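PDB 3ANP: transcriptional repressor, TetR family, which controls fatty acid degradation as a transcriptional repressor, probably by binding regulatory DNA, and holds an acyl-CoA such as lauroyl-CoA in its ligand pocket. Local coordinates for residues Y49-Y52 against K53-L57; E34-A38 against A39-R43; L126-G129 against D130-E134. All coordinates share one frame; numbering follows the deposited sequence.

Interaction 1: residues Y49-Y52 against K53-L57; sequences YYPY and KEAVL
The side-chain torsions of Tyr50 and Val56 set a methyl group over a ring. Tyr50 carries CG beside its backbone N and anti to its carbonyl carbon (chi1 -69°), and Val56 places CG2 in the equivalent position on its own backbone. As a result Val56 CG2 lies 3.8 Å from the centroid of the Tyr50 ring, a CH-pi contact over the face. Its approach to Tyr50 CG, at 3.6 Å, shows that the methyl is offset toward the rim, and the two side chains cross at about a right angle. Ala55 meets the same ring differently, in plane at the edge, with its CB 3.8 Å from Tyr50 CD1. Tyr52 takes a rarer torsion (chi1 45°), CG between backbone N and carbonyl carbon, which folds its ring over the start of the following helix. There Ala55 CB stands 4.2 Å from the Tyr52 ring centroid, over one face, while Glu54 CB touches the edge at 3.8 Å from Tyr52 CD1. The Ala55 methyl thus serves two tyrosines, one by edge and one by face. The backbone is tied by Ala55 N to Tyr52 O (3.0 Å, 149° at the hydrogen), with the donor well above the carbonyl plane. Beyond the segments, Tyr50 OH is hydrogen-bonded to Asp59 and the Tyr52 ring has a cation-pi partner in Arg118. With the Tyr50 ring cut back to an alanine here, Val56 CG2 would probably lose the surface it rests on and Asp59 its hydroxyl partner. Tyr50 is where the chain leaves helix 43-49, probably the recognition helix of the predicted helix-turn-helix as in other TetR-family repressors, so the arrangement belongs to the junction between that helix and helix 54-77, which runs on toward the ligand-binding domain.

Interaction 2: residues E34-A38 against A39-R43; sequences EIAKA and AHVSR
Ala36 O receives the N-H of Val41 in a nearly straight bond, 2.9 Å from Val41 N to Ala36 O with 171° at the hydrogen, the donor tilted from the carbonyl plane. Inside this span His40 N bonds to Lys37 O at 3.2 Å, less directly, since the donor stands far above the carbonyl plane. One step earlier, Ala39 N reaches Ile35 O at 2.9 Å and adds a weak second bond to Ala36 O. The carbonyl of Ala36 therefore takes one good and one weak donor. His40 makes the reversal possible with a positive phi of 56°.

Packing follows from the turn. Ala36 CB touches the returning backbone, 3.3 Å from Val41 O and 3.6 Å from Ser42 O. With CG1 anti to the carbonyl carbon (chi1 -63°), Val41 leaves CG2 between the backbone N and carbonyl carbon, and this methyl comes within 4.1 Å of Ala36 CB. On the side of helix 3-25, Ile35 packs on Phe22 and Ala39 on Ala17, while Arg13 NE bonds to Ala39 O. Ser42 then starts the next helix as its N-cap, its OG hydrogen-bonded to Thr45 N. The paired bonds from Val41 N and His40 N define a Schellman motif, closing helix 32-39 within the predicted helix-turn-helix and forming the turn that leads into helix 43-49.

Interaction 3: residues L126-G129 against D130-E134; sequences LPLG and DLIAE
The first turn of helix 128-142 is built here, with Pro127 at its N-cap and the pairs Leu128-Ile132 and Gly129-Ala133 carrying the first regular helical bonds. Pro127 is also the centre of an inverse gamma turn, closed by Leu128 N to Leu126 O at 2.8 Å, so the chain is turned sharply just before the helix begins. Ile132 N then bonds to Leu128 O at 3.0 Å, straight at the hydrogen (167°), and Ala133 N bonds to Gly129 O, also at 3.0 Å. The preceding bond, Leu131 N to Pro127 O, is weak at 3.5 Å.

Among the side chains, Ile132 has CG1 beside its backbone N (chi1 -70°), pointing back along the helix, and its CD1 meets Leu128 CG at 4.0 Å. Leu131 comes less close, with 4.4 Å between Leu131 CD2 and Leu128 CD1. Asp130 stays near the N-cap, with OD2 4.2 Å from Pro127 CB, and its carboxylate near the helix start is likely to suit the helix dipole.

Leu126 and Leu128 touch the bound dodecyl-CoA. Around them, Pro127 and Leu131 pack against helix 54-77 (Leu65 and Arg69, and Val72), whereas Leu128 and Ile132 pack against helices 151-172 and 82-99.

How the interactions relate
Along the chain the order is interaction 2, interaction 1, interaction 3. Interactions 2 and 1 share the N-terminal TetR family region and flank helix 43-49: 34-43 leads into it and 49-57 leads out, their centres 13 Å apart. Interaction 3 lies in the C-terminal region, its centre 23 Å from that of interaction 1 and 35 Å from that of interaction 2, and none touches another. Helix 54-77 joins interactions 1 and 3, since it starts in interaction 1 and packs farther along against Pro127 and Leu131 of interaction 3. It thus runs from the predicted DNA-binding motif to the acyl-CoA pocket, contributing Leu64, and could pass a ligand signal on, as in other TetR-family repressors.

Interaction 1: residues Y49-Y52 against K53-L57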
loop_
_atom_site.group_PDB
_atom_site.type_symbol
_atom_site.label_atom_id
_atom_site.label_comp_id
_atom_site.label_asym_id
_atom_site.label_seq_id
_atom_site.Cartn_x
_atom_site.Cartn_y
_atom_site.Cartn_z
ATOM N N TYR A 49 -4.528 0.359 -29.663
ATOM C CA TYR A 49 -3.205 0.043 -29.119
ATOM C C TYR A 49 -3.121 0.201 -27.599
ATOM O O TYR A 49 -2.460 -0.595 -26.927
ATOM C CB TYR A 49 -2.149 0.919 -29.800
ATOM C CG TYR A 49 -1.796 0.408 -31.188
ATOM C CD1 TYR A 49 -0.716 -0.456 -31.377
ATOM C CD2 TYR A 49 -2.586 0.734 -32.294
ATOM C CE1 TYR A 49 -0.424 -0.992 -32.635
ATOM C CE2 TYR A 49 -2.305 0.212 -33.557
ATOM C CZ TYR A 49 -1.221 -0.651 -33.716
ATOM O OH TYR A 49 -0.931 -1.173 -34.948
ATOM N N TYR A 50 -3.798 1.228 -27.081
ATOM C CA TYR A 50 -3.848 1.553 -25.651
ATOM C C TYR A 50 -5.310 1.868 -25.302
ATOM O O TYR A 50 -5.778 2.982 -25.509
ATOM C CB TYR A 50 -2.952 2.775 -25.369
ATOM C CG TYR A 50 -1.470 2.473 -25.538
ATOM C CD1 TYR A 50 -0.775 1.739 -24.565
ATOM C CD2 TYR A 50 -0.775 2.883 -26.682
ATOM C CE1 TYR A 50 0.563 1.412 -24.724
ATOM C CE2 TYR A 50 0.579 2.562 -26.848
ATOM C CZ TYR A 50 1.237 1.824 -25.867
ATOM O OH TYR A 50 2.557 1.463 -26.027
ATOM N N PRO A 51 -6.046 0.876 -24.780
ATOM C CA PRO A 51 -7.460 0.987 -24.399
ATOM C C PRO A 51 -7.785 2.105 -23.424
ATOM O O PRO A 51 -8.921 2.570 -23.363
ATOM C CB PRO A 51 -7.775 -0.395 -23.820
ATOM C CG PRO A 51 -6.805 -1.286 -24.504
ATOM C CD PRO A 51 -5.540 -0.474 -24.490
ATOM N N TYR A 52 -6.797 2.518 -22.639
ATOM C CA TYR A 52 -6.976 3.618 -21.699
ATOM C C TYR A 52 -5.609 4.279 -21.551
ATOM O O TYR A 52 -4.588 3.613 -21.721
ATOM C CB TYR A 52 -7.543 3.117 -20.344
ATOM C CG TYR A 52 -6.902 1.864 -19.783
ATOM C CD1 TYR A 52 -5.864 1.936 -18.847
ATOM C CD2 TYR A 52 -7.341 0.601 -20.185
ATOM C CE1 TYR A 52 -5.278 0.775 -18.320
ATOM C CE2 TYR A 52 -6.763 -0.552 -19.682
ATOM C CZ TYR A 52 -5.730 -0.462 -18.749
ATOM O OH TYR A 52 -5.156 -1.613 -18.275
ATOM N N LYS A 53 -5.589 5.582 -21.271
ATOM C CA LYS A 53 -4.331 6.340 -21.162
ATOM C C LYS A 53 -3.279 5.740 -20.222
ATOM O O LYS A 53 -2.073 5.813 -20.508
ATOM C CB LYS A 53 -4.614 7.789 -20.746
ATOM C CG LYS A 53 -5.218 8.687 -21.843
ATOM C CD LYS A 53 -5.770 9.996 -21.260
ATOM C CE LYS A 53 -4.720 10.734 -20.412
ATOM N NZ LYS A 53 -5.305 11.946 -19.736
ATOM N N GLU A 54 -3.722 5.147 -19.111
ATOM C CA GLU A 54 -2.790 4.564 -18.142
ATOM C C GLU A 54 -2.011 3.380 -18.698
ATOM O O GLU A 54 -0.936 3.033 -18.189
ATOM C CB GLU A 54 -3.531 4.118 -16.871
ATOM C CG GLU A 54 -4.029 5.247 -15.991
ATOM C CD GLU A 54 -5.236 5.968 -16.558
ATOM O OE1 GLU A 54 -5.866 5.458 -17.510
ATOM O OE2 GLU A 54 -5.561 7.050 -16.039
ATOM N N ALA A 55 -2.558 2.732 -19.723
ATOM C CA ALA A 55 -1.870 1.597 -20.309
ATOM C C ALA A 55 -0.532 2.085 -20.888
ATOM O O ALA A 55 0.429 1.325 -20.964
ATOM C CB ALA A 55 -2.742 0.939 -21.407
ATOM N N VAL A 56 -0.469 3.349 -21.298
ATOM C CA VAL A 56 0.795 3.887 -21.818
ATOM C C VAL A 56 1.794 3.943 -20.657
ATOM O O VAL A 56 2.942 3.499 -20.784
ATOM C CB VAL A 56 0.634 5.325 -22.407
ATOM C CG1 VAL A 56 2.004 5.886 -22.779
ATOM C CG2 VAL A 56 -0.267 5.298 -23.659
ATOM N N LEU A 57 1.361 4.482 -19.520
ATOM C CA LEU A 57 2.244 4.581 -18.358
ATOM C C LEU A 57 2.703 3.199 -17.883
ATOM O O LEU A 57 3.839 3.036 -17.443
ATOM C CB LEU A 57 1.539 5.325 -17.219
ATOM C CG LEU A 57 1.047 6.743 -17.529
ATOM C CD1 LEU A 57 0.247 7.267 -16.332
ATOM C CD2 LEU A 57 2.239 7.673 -17.841
#

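Interaction 2: residues E34-A38 against A39-R43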
loop_
_atom_site.group_PDB
_atom_site.type_symbol
_atom_site.label_atom_id
_atom_site.label_comp_id
_atom_site.label_asym_id
_atom_site.label_seq_id
_atom_site.Cartn_x
_atom_site.Cartn_y
_atom_site.Cartn_z
ATOM N N GLU A 34 -5.326 14.234 -28.782
ATOM C CA GLU A 34 -4.045 14.926 -28.970
ATOM C C GLU A 34 -2.950 13.916 -29.272
ATOM O O GLU A 34 -2.100 14.151 -30.138
ATOM C CB GLU A 34 -3.650 15.725 -27.719
ATOM C CG GLU A 34 -4.551 16.908 -27.425
ATOM C CD GLU A 34 -4.154 17.642 -26.149
ATOM O OE1 GLU A 34 -3.820 16.965 -25.151
ATOM O OE2 GLU A 34 -4.195 18.891 -26.133
ATOM N N ILE A 35 -2.954 12.800 -28.539
ATOM C CA ILE A 35 -1.974 11.749 -28.761
ATOM C C ILE A 35 -2.092 11.214 -30.189
ATOM O O ILE A 35 -1.089 11.083 -30.900
ATOM C CB ILE A 35 -2.159 10.577 -27.750
ATOM C CG1 ILE A 35 -1.770 11.042 -26.337
ATOM C CG2 ILE A 35 -1.288 9.388 -28.147
ATOM C CD1 ILE A 35 -2.052 9.998 -25.264
ATOM N N ALA A 36 -3.318 10.908 -30.607
ATOM C CA ALA A 36 -3.577 10.391 -31.947
ATOM C C ALA A 36 -3.045 11.361 -33.005
ATOM O O ALA A 36 -2.330 10.958 -33.940
ATOM C CB ALA A 36 -5.073 10.184 -32.144
ATOM N N LYS A 37 -3.387 12.634 -32.854
ATOM C CA LYS A 37 -2.934 13.649 -33.802
ATOM C C LYS A 37 -1.410 13.694 -33.850
ATOM O O LYS A 37 -0.823 13.735 -34.930
ATOM C CB LYS A 37 -3.477 15.029 -33.422
ATOM C CG LYS A 37 -3.184 16.123 -34.454
ATOM C CD LYS A 37 -3.788 17.465 -34.051
ATOM C CE LYS A 37 -3.743 18.482 -35.198
ATOM N NZ LYS A 37 -2.356 18.840 -35.622
ATOM N N ALA A 38 -0.771 13.677 -32.682
ATOM C CA ALA A 38 0.692 13.726 -32.630
ATOM C C ALA A 38 1.357 12.503 -33.255
ATOM O O ALA A 38 2.453 12.611 -33.810
ATOM C CB ALA A 38 1.167 13.890 -31.181
ATOM N N ALA A 39 0.706 11.342 -33.160
ATOM C CA ALA A 39 1.252 10.101 -33.717
ATOM C C ALA A 39 0.729 9.817 -35.131
ATOM O O ALA A 39 1.047 8.783 -35.734
ATOM C CB ALA A 39 0.907 8.912 -32.794
ATOM N N HIS A 40 -0.078 10.743 -35.637
ATOM C CA HIS A 40 -0.695 10.637 -36.953
ATOM C C HIS A 40 -1.522 9.361 -37.154
ATOM O O HIS A 40 -1.344 8.628 -38.137
ATOM C CB HIS A 40 0.349 10.761 -38.071
ATOM C CG HIS A 40 -0.236 11.176 -39.387
ATOM N ND1 HIS A 40 0.391 10.945 -40.593
ATOM C CD2 HIS A 40 -1.393 11.819 -39.683
ATOM C CE1 HIS A 40 -0.354 11.424 -41.575
ATOM N NE2 HIS A 40 -1.442 11.959 -41.050
ATOM N N VAL A 41 -2.421 9.092 -36.209
ATOM C CA VAL A 41 -3.321 7.941 -36.304
ATOM C C VAL A 41 -4.682 8.465 -35.875
ATOM O O VAL A 41 -4.779 9.585 -35.392
ATOM C CB VAL A 41 -2.895 6.772 -35.375
ATOM C CG1 VAL A 41 -1.519 6.241 -35.810
ATOM C CG2 VAL A 41 -2.864 7.233 -33.911
ATOM N N SER A 42 -5.739 7.683 -36.062
ATOM C CA SER A 42 -7.064 8.145 -35.643
ATOM C C SER A 42 -7.226 7.906 -34.145
ATOM O O SER A 42 -6.478 7.132 -33.554
ATOM C CB SER A 42 -8.164 7.370 -36.375
ATOM O OG SER A 42 -8.185 6.024 -35.933
ATOM N N ARG A 43 -8.211 8.564 -33.540
ATOM C CA ARG A 43 -8.483 8.394 -32.122
ATOM C C ARG A 43 -8.827 6.924 -31.895
ATOM O O ARG A 43 -8.428 6.318 -30.893
ATOM C CB ARG A 43 -9.655 9.293 -31.704
ATOM C CG ARG A 43 -10.080 9.138 -30.242
ATOM C CD ARG A 43 -11.359 9.902 -29.949
ATOM N NE ARG A 43 -11.876 9.595 -28.612
ATOM C CZ ARG A 43 -11.561 10.276 -27.511
ATOM N NH1 ARG A 43 -10.737 11.310 -27.582
ATOM N NH2 ARG A 43 -12.071 9.923 -26.333
#

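Interaction 3: residues L126-G129 against D130-E134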
loop_
_atom_site.group_PDB
_atom_site.type_symbol
_atom_site.label_atom_id
_atom_site.label_comp_id
_atom_site.label_asym_id
_atom_site.label_seq_id
_atom_site.Cartn_x
_atom_site.Cartn_y
_atom_site.Cartn_z
ATOM N N LEU A 126 4.025 -4.655 -13.628
ATOM C CA LEU A 126 5.025 -4.110 -12.706
ATOM C C LEU A 126 5.383 -5.101 -11.585
ATOM O O LEU A 126 5.291 -4.768 -10.397
ATOM C CB LEU A 126 4.465 -2.821 -12.081
ATOM C CG LEU A 126 3.884 -1.764 -13.038
ATOM C CD1 LEU A 126 3.026 -0.738 -12.276
ATOM C CD2 LEU A 126 5.057 -1.058 -13.750
ATOM N N PRO A 127 5.835 -6.310 -11.948
ATOM C CA PRO A 127 6.186 -7.341 -10.962
ATOM C C PRO A 127 7.478 -7.117 -10.163
ATOM O O PRO A 127 8.431 -7.888 -10.260
ATOM C CB PRO A 127 6.242 -8.601 -11.815
ATOM C CG PRO A 127 6.872 -8.074 -13.081
ATOM C CD PRO A 127 6.076 -6.798 -13.319
ATOM N N LEU A 128 7.488 -6.076 -9.347
ATOM C CA LEU A 128 8.652 -5.774 -8.517
ATOM C C LEU A 128 8.848 -6.857 -7.450
ATOM O O LEU A 128 9.981 -7.208 -7.103
ATOM C CB LEU A 128 8.461 -4.415 -7.839
ATOM C CG LEU A 128 9.538 -3.976 -6.837
ATOM C CD1 LEU A 128 10.919 -3.973 -7.527
ATOM C CD2 LEU A 128 9.168 -2.587 -6.289
ATOM N N GLY A 129 7.742 -7.382 -6.927
ATOM C CA GLY A 129 7.831 -8.426 -5.916
ATOM C C GLY A 129 8.709 -9.591 -6.346
ATOM O O GLY A 129 9.547 -10.078 -5.573
ATOM N N ASP A 130 8.519 -10.042 -7.583
ATOM C CA ASP A 130 9.295 -11.151 -8.117
ATOM C C ASP A 130 10.774 -10.794 -8.315
ATOM O O ASP A 130 11.645 -11.645 -8.128
ATOM C CB ASP A 130 8.679 -11.662 -9.428
ATOM C CG ASP A 130 7.323 -12.332 -9.220
ATOM O OD1 ASP A 130 7.027 -12.787 -8.092
ATOM O OD2 ASP A 130 6.549 -12.412 -10.193
ATOM N N LEU A 131 11.070 -9.548 -8.692
ATOM C CA LEU A 131 12.474 -9.140 -8.831
ATOM C C LEU A 131 13.139 -9.197 -7.433
ATOM O O LEU A 131 14.276 -9.671 -7.267
ATOM C CB LEU A 131 12.561 -7.708 -9.404
ATOM C CG LEU A 131 13.978 -7.095 -9.456
ATOM C CD1 LEU A 131 14.935 -8.068 -10.131
ATOM C CD2 LEU A 131 13.960 -5.760 -10.219
ATOM N N ILE A 132 12.433 -8.710 -6.420
ATOM C CA ILE A 132 12.988 -8.751 -5.059
ATOM C C ILE A 132 13.230 -10.210 -4.648
ATOM O O ILE A 132 14.262 -10.540 -4.048
ATOM C CB ILE A 132 12.030 -8.062 -4.053
ATOM C CG1 ILE A 132 12.017 -6.552 -4.319
ATOM C CG2 ILE A 132 12.463 -8.349 -2.604
ATOM C CD1 ILE A 132 10.900 -5.816 -3.615
ATOM N N ALA A 133 12.299 -11.092 -5.003
ATOM C CA ALA A 133 12.450 -12.505 -4.664
ATOM C C ALA A 133 13.740 -13.080 -5.248
ATOM O O ALA A 133 14.352 -13.967 -4.648
ATOM C CB ALA A 133 11.241 -13.308 -5.161
ATOM N N GLU A 134 14.158 -12.590 -6.416
ATOM C CA GLU A 134 15.393 -13.095 -7.022
ATOM C C GLU A 134 16.601 -12.727 -6.156
ATOM O O GLU A 134 17.580 -13.464 -6.102
ATOM C CB GLU A 134 15.604 -12.522 -8.436
ATOM C CG GLU A 134 14.698 -13.102 -9.534
ATOM C CD GLU A 134 14.951 -12.458 -10.899
ATOM O OE1 GLU A 134 16.116 -12.122 -11.203
ATOM O OE2 GLU A 134 13.987 -12.295 -11.673
#